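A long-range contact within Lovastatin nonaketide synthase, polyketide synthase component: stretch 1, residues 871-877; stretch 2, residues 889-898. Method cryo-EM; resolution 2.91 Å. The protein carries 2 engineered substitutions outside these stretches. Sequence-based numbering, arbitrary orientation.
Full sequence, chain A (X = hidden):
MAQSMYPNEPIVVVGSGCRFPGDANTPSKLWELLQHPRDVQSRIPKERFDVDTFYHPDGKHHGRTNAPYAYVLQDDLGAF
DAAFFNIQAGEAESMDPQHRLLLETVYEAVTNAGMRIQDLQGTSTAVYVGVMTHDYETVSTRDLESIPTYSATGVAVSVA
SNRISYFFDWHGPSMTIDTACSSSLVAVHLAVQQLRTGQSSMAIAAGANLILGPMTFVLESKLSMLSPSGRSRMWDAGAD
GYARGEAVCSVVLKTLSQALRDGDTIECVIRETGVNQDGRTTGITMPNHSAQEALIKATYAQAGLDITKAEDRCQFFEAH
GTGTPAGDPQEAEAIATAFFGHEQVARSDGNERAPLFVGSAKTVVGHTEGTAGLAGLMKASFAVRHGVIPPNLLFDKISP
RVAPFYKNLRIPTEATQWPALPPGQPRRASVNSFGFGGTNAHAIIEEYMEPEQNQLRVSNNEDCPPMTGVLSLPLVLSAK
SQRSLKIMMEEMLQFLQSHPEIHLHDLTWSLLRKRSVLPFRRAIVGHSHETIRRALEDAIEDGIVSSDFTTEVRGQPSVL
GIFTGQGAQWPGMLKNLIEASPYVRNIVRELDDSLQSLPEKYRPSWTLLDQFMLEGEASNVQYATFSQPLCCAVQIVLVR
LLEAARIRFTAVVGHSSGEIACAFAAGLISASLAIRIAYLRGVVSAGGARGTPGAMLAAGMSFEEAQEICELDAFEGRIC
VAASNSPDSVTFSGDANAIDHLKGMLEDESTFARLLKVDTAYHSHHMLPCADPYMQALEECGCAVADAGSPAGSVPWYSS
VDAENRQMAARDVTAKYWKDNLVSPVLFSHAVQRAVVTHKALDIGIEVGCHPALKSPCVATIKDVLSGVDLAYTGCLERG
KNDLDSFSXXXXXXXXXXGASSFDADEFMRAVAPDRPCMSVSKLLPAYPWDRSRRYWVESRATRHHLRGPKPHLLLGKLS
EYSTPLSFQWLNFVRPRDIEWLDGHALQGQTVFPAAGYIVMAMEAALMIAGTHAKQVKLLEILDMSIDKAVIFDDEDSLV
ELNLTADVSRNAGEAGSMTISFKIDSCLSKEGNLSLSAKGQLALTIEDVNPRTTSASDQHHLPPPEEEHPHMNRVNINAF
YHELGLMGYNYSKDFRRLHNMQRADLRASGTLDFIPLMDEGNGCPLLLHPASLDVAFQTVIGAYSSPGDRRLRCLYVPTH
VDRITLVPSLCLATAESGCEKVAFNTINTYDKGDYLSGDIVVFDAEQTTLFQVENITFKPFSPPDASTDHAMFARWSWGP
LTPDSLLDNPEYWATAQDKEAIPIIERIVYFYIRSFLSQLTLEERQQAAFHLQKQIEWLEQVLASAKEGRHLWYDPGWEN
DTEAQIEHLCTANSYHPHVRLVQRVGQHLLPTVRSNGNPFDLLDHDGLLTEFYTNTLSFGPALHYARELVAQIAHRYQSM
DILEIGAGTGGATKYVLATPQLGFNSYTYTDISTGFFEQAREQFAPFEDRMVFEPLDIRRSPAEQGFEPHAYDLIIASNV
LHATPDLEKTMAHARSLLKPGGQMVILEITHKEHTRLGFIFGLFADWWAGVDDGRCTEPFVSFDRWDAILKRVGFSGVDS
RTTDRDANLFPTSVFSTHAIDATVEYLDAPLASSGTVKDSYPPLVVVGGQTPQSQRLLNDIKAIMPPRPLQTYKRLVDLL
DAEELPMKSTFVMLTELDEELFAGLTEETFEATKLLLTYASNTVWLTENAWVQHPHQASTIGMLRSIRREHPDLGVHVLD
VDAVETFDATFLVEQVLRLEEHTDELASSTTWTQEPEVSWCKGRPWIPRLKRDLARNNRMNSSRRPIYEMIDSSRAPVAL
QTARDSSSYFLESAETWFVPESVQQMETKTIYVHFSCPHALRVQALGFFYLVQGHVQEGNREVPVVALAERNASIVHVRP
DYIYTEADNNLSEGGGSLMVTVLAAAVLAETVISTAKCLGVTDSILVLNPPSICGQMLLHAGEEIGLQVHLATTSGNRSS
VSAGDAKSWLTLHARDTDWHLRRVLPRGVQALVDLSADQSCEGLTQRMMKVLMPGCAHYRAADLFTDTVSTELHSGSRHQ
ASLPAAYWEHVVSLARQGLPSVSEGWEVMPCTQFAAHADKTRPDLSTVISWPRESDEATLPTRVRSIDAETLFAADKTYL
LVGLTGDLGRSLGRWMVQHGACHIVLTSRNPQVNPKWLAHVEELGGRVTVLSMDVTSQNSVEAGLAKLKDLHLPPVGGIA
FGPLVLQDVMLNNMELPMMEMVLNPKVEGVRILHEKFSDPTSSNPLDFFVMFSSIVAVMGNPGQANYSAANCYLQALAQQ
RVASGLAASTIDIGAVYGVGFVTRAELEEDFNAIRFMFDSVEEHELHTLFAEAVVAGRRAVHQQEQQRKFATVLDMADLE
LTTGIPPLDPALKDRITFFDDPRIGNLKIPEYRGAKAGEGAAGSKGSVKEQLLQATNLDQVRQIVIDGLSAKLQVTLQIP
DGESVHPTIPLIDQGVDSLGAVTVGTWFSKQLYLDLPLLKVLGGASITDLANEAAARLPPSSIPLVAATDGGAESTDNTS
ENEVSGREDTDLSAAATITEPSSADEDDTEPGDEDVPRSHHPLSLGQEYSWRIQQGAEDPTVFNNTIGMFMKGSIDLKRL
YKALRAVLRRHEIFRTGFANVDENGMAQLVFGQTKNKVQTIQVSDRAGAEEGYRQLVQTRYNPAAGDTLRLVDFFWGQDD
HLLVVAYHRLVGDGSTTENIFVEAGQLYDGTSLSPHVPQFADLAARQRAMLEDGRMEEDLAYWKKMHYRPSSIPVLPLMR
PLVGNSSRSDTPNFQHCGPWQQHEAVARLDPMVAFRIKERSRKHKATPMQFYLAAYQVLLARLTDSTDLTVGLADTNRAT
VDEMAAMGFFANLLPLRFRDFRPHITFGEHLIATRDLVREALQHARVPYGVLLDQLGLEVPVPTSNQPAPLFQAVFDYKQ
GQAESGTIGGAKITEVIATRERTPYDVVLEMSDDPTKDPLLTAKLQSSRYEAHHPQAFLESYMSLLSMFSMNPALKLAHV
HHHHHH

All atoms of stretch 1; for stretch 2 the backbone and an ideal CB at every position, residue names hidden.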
# COMPACT_ATOMS: atom_id res chain seq x y z
N LEU A 871 -44.48 -35.24 -38.06
CA LEU A 871 -45.32 -35.16 -36.88
C LEU A 871 -45.09 -36.37 -35.98
O LEU A 871 -44.82 -37.48 -36.44
CB LEU A 871 -46.80 -35.08 -37.27
CG LEU A 871 -47.24 -33.80 -37.99
CD1 LEU A 871 -48.74 -33.82 -38.23
CD2 LEU A 871 -46.84 -32.56 -37.21
N ALA A 872 -45.21 -36.14 -34.68
CA ALA A 872 -44.96 -37.19 -33.70
C ALA A 872 -45.96 -38.33 -33.87
O ALA A 872 -47.11 -38.13 -34.25
CB ALA A 872 -45.06 -36.63 -32.29
N TYR A 873 -45.49 -39.55 -33.60
CA TYR A 873 -46.32 -40.75 -33.68
C TYR A 873 -46.16 -41.55 -32.40
O TYR A 873 -45.06 -41.63 -31.84
CB TYR A 873 -45.93 -41.60 -34.89
CG TYR A 873 -47.04 -42.49 -35.39
CD1 TYR A 873 -47.88 -42.07 -36.42
CD2 TYR A 873 -47.27 -43.74 -34.83
CE1 TYR A 873 -48.90 -42.87 -36.88
CE2 TYR A 873 -48.29 -44.55 -35.29
CZ TYR A 873 -49.10 -44.11 -36.31
OH TYR A 873 -50.12 -44.91 -36.78
N THR A 874 -47.26 -42.15 -31.94
CA THR A 874 -47.27 -42.83 -30.65
C THR A 874 -48.16 -44.06 -30.71
O THR A 874 -49.31 -43.98 -31.15
CB THR A 874 -47.75 -41.90 -29.54
OG1 THR A 874 -46.84 -40.79 -29.42
CG2 THR A 874 -47.83 -42.63 -28.22
N GLY A 875 -47.64 -45.19 -30.23
CA GLY A 875 -48.43 -46.39 -30.05
C GLY A 875 -48.85 -46.55 -28.60
O GLY A 875 -48.15 -46.12 -27.69
N CYS A 876 -50.01 -47.18 -28.40
CA CYS A 876 -50.57 -47.35 -27.07
C CYS A 876 -50.83 -48.80 -26.68
O CYS A 876 -51.13 -49.06 -25.51
CB CYS A 876 -51.89 -46.56 -26.94
SG CYS A 876 -53.16 -47.06 -28.12
N LEU A 877 -50.74 -49.74 -27.61
CA LEU A 877 -50.85 -51.17 -27.30
C LEU A 877 -49.91 -51.90 -28.24
O LEU A 877 -50.26 -52.20 -29.38
CB LEU A 877 -52.29 -51.66 -27.43
CG LEU A 877 -52.74 -52.69 -26.39
CD1 LEU A 877 -52.75 -52.08 -24.99
CD2 LEU A 877 -54.11 -53.24 -26.74
N UNK A 889 -46.80 -45.75 -21.70
CA UNK A 889 -45.78 -45.27 -22.63
C UNK A 889 -46.38 -44.32 -23.65
O UNK A 889 -45.72 -43.36 -24.07
CB UNK A 889 -45.10 -46.44 -23.34
N UNK A 890 -47.62 -44.56 -24.07
CA UNK A 890 -48.29 -43.60 -24.93
C UNK A 890 -48.44 -42.25 -24.23
O UNK A 890 -48.13 -41.20 -24.80
CB UNK A 890 -49.66 -44.13 -25.35
N UNK A 891 -48.90 -42.28 -22.98
CA UNK A 891 -49.01 -41.03 -22.22
C UNK A 891 -47.64 -40.40 -21.99
O UNK A 891 -47.51 -39.18 -21.98
CB UNK A 891 -49.70 -41.28 -20.88
N UNK A 892 -46.62 -41.24 -21.81
CA UNK A 892 -45.26 -40.73 -21.62
C UNK A 892 -44.78 -40.00 -22.86
O UNK A 892 -44.16 -38.94 -22.76
CB UNK A 892 -44.30 -41.87 -21.28
N UNK A 893 -45.03 -40.57 -24.04
CA UNK A 893 -44.66 -39.89 -25.28
C UNK A 893 -45.42 -38.58 -25.41
O UNK A 893 -44.84 -37.54 -25.75
CB UNK A 893 -44.93 -40.78 -26.49
N UNK A 894 -46.72 -38.60 -25.13
CA UNK A 894 -47.52 -37.38 -25.19
C UNK A 894 -46.94 -36.30 -24.28
O UNK A 894 -46.82 -35.13 -24.68
CB UNK A 894 -48.97 -37.67 -24.80
N UNK A 895 -46.57 -36.67 -23.05
CA UNK A 895 -46.03 -35.70 -22.11
C UNK A 895 -44.67 -35.19 -22.58
O UNK A 895 -44.45 -33.98 -22.66
CB UNK A 895 -45.91 -36.32 -20.71
N UNK A 896 -43.76 -36.10 -22.92
CA UNK A 896 -42.44 -35.68 -23.38
C UNK A 896 -42.54 -34.77 -24.59
O UNK A 896 -41.63 -33.97 -24.83
CB UNK A 896 -41.58 -36.90 -23.71
N UNK A 897 -43.62 -34.88 -25.36
CA UNK A 897 -43.76 -34.03 -26.54
C UNK A 897 -44.41 -32.69 -26.23
O UNK A 897 -43.98 -31.66 -26.77
CB UNK A 897 -44.58 -34.76 -27.61
N UNK A 898 -45.44 -32.65 -25.38
CA UNK A 898 -46.20 -31.41 -25.18
C UNK A 898 -46.48 -31.16 -23.70
O UNK A 898 -47.61 -30.82 -23.33
CB UNK A 898 -47.52 -31.46 -25.96

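Residues 889-898 form a helix that runs nearly antiparallel to the strand 872-875, at 161° between their N-to-C directions and 7.7 Å at the closest approach of the axes. Helical periodicity brings positions 890, 893 and 897 to the strand.

At position 889 the CA-to-CB bond points sideways, and the ideal CB lies 5.3 Å from G875 O. Little constrains the choice, and a long polar chain would fit. R889, with chi1 and chi2 both t, comes no nearer to stretch 1 than its CB and makes no contact.

Position 890 is far more restricted. Its CB points toward the strand and is already 3.4 Å from G875 O and 3.7 Å from both C876 CB and T874 CG2, while the CA atoms of C876 and position 890 are 4.9 Å apart. So close a backbone approach favours a small residue, glycine, alanine or perhaps serine. A890 supplies a single methyl, its CB resting 3.7 Å from C876 CB; T874 CG2 also reaches A890 CA at 3.5 Å.

Positions 891 and 892 point away and sideways, respectively, with nothing of the strand within 5.5 Å of either CB; the residues are L891 and A892.

At position 893 the CB again points toward the strand, 3.5 Å from T874 OG1. Ahead lie Y873 O and the methyl of A872, so a flat aromatic or a slender aliphatic chain would suit. Y893, with chi1 t, places one face of its ring against the strand: Y873 O sits over that face, 3.3 Å from Y893 CZ, with T874 OG1 over the same face, and A872 CB packs at the ring edge, 3.7 Å from Y893 CE1. The contact is one of packing, as no hydrogen bond joins the stretches.

Position 894 points sideways and positions 895 and 896 are out of reach, so stretch 1 gives little guide to L894, W895 or E896.

Position 897 turns back toward the strand, but its CB is 5.1 Å from A872 CB, leaving room for a longer chain whose first carbons could cover that methyl. R897 does this with its aliphatic part, R897 CG lying 4.0 Å from A872 CB.

Position 898 has phi/psi of -136/45°, a departure from the preceding helical values, and its CB points sideways. A large side chain could bend back, a small one could not. In F898 the end of the ring does come nearer, yet F898 CZ stops 4.8 Å from A872 CB.

Stretch 2 889-898: RALAYLWERF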
# COMPACT_ATOMS: atom_id res chain seq x y z
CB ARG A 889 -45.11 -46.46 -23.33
CG ARG A 889 -43.97 -46.06 -24.26
CD ARG A 889 -43.31 -47.28 -24.88
NE ARG A 889 -42.79 -48.21 -23.88
CZ ARG A 889 -43.45 -49.27 -23.42
NH1 ARG A 889 -44.66 -49.57 -23.85
NH2 ARG A 889 -42.87 -50.03 -22.50
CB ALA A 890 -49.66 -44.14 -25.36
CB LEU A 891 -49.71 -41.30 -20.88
CG LEU A 891 -51.20 -41.63 -20.94
CD1 LEU A 891 -51.74 -41.82 -19.53
CD2 LEU A 891 -51.98 -40.56 -21.67
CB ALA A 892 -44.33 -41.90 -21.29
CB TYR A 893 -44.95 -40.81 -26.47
CG TYR A 893 -44.25 -40.41 -27.75
CD1 TYR A 893 -44.60 -39.25 -28.42
CD2 TYR A 893 -43.26 -41.21 -28.29
CE1 TYR A 893 -43.97 -38.89 -29.59
CE2 TYR A 893 -42.62 -40.86 -29.46
CZ TYR A 893 -42.98 -39.69 -30.11
OH TYR A 893 -42.35 -39.33 -31.28
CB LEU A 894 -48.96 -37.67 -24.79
CG LEU A 894 -49.85 -38.28 -25.88
CD1 LEU A 894 -51.06 -38.95 -25.25
CD2 LEU A 894 -50.29 -37.20 -26.86
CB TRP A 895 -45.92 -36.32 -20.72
CG TRP A 895 -45.46 -35.35 -19.68
CD1 TRP A 895 -46.23 -34.46 -19.00
CD2 TRP A 895 -44.13 -35.18 -19.20
NE1 TRP A 895 -45.46 -33.74 -18.12
CE2 TRP A 895 -44.16 -34.16 -18.23
CE3 TRP A 895 -42.90 -35.79 -19.50
CZ2 TRP A 895 -43.02 -33.74 -17.55
CZ3 TRP A 895 -41.77 -35.37 -18.83
CH2 TRP A 895 -41.84 -34.35 -17.86
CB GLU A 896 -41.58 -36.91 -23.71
CG GLU A 896 -41.21 -37.75 -22.50
CD GLU A 896 -40.37 -38.95 -22.86
OE1 GLU A 896 -40.12 -39.16 -24.07
OE2 GLU A 896 -39.94 -39.68 -21.94
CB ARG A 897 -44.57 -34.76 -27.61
CG ARG A 897 -43.72 -35.32 -28.74
CD ARG A 897 -42.60 -36.22 -28.24
NE ARG A 897 -41.65 -36.55 -29.29
CZ ARG A 897 -40.60 -37.35 -29.13
NH1 ARG A 897 -40.36 -37.94 -27.97
NH2 ARG A 897 -39.78 -37.55 -30.15
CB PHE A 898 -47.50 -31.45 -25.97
CG PHE A 898 -47.36 -32.01 -27.35
CD1 PHE A 898 -46.66 -31.31 -28.32
CD2 PHE A 898 -47.92 -33.23 -27.67
CE1 PHE A 898 -46.53 -31.83 -29.60
CE2 PHE A 898 -47.79 -33.75 -28.94
CZ PHE A 898 -47.10 -33.05 -29.91
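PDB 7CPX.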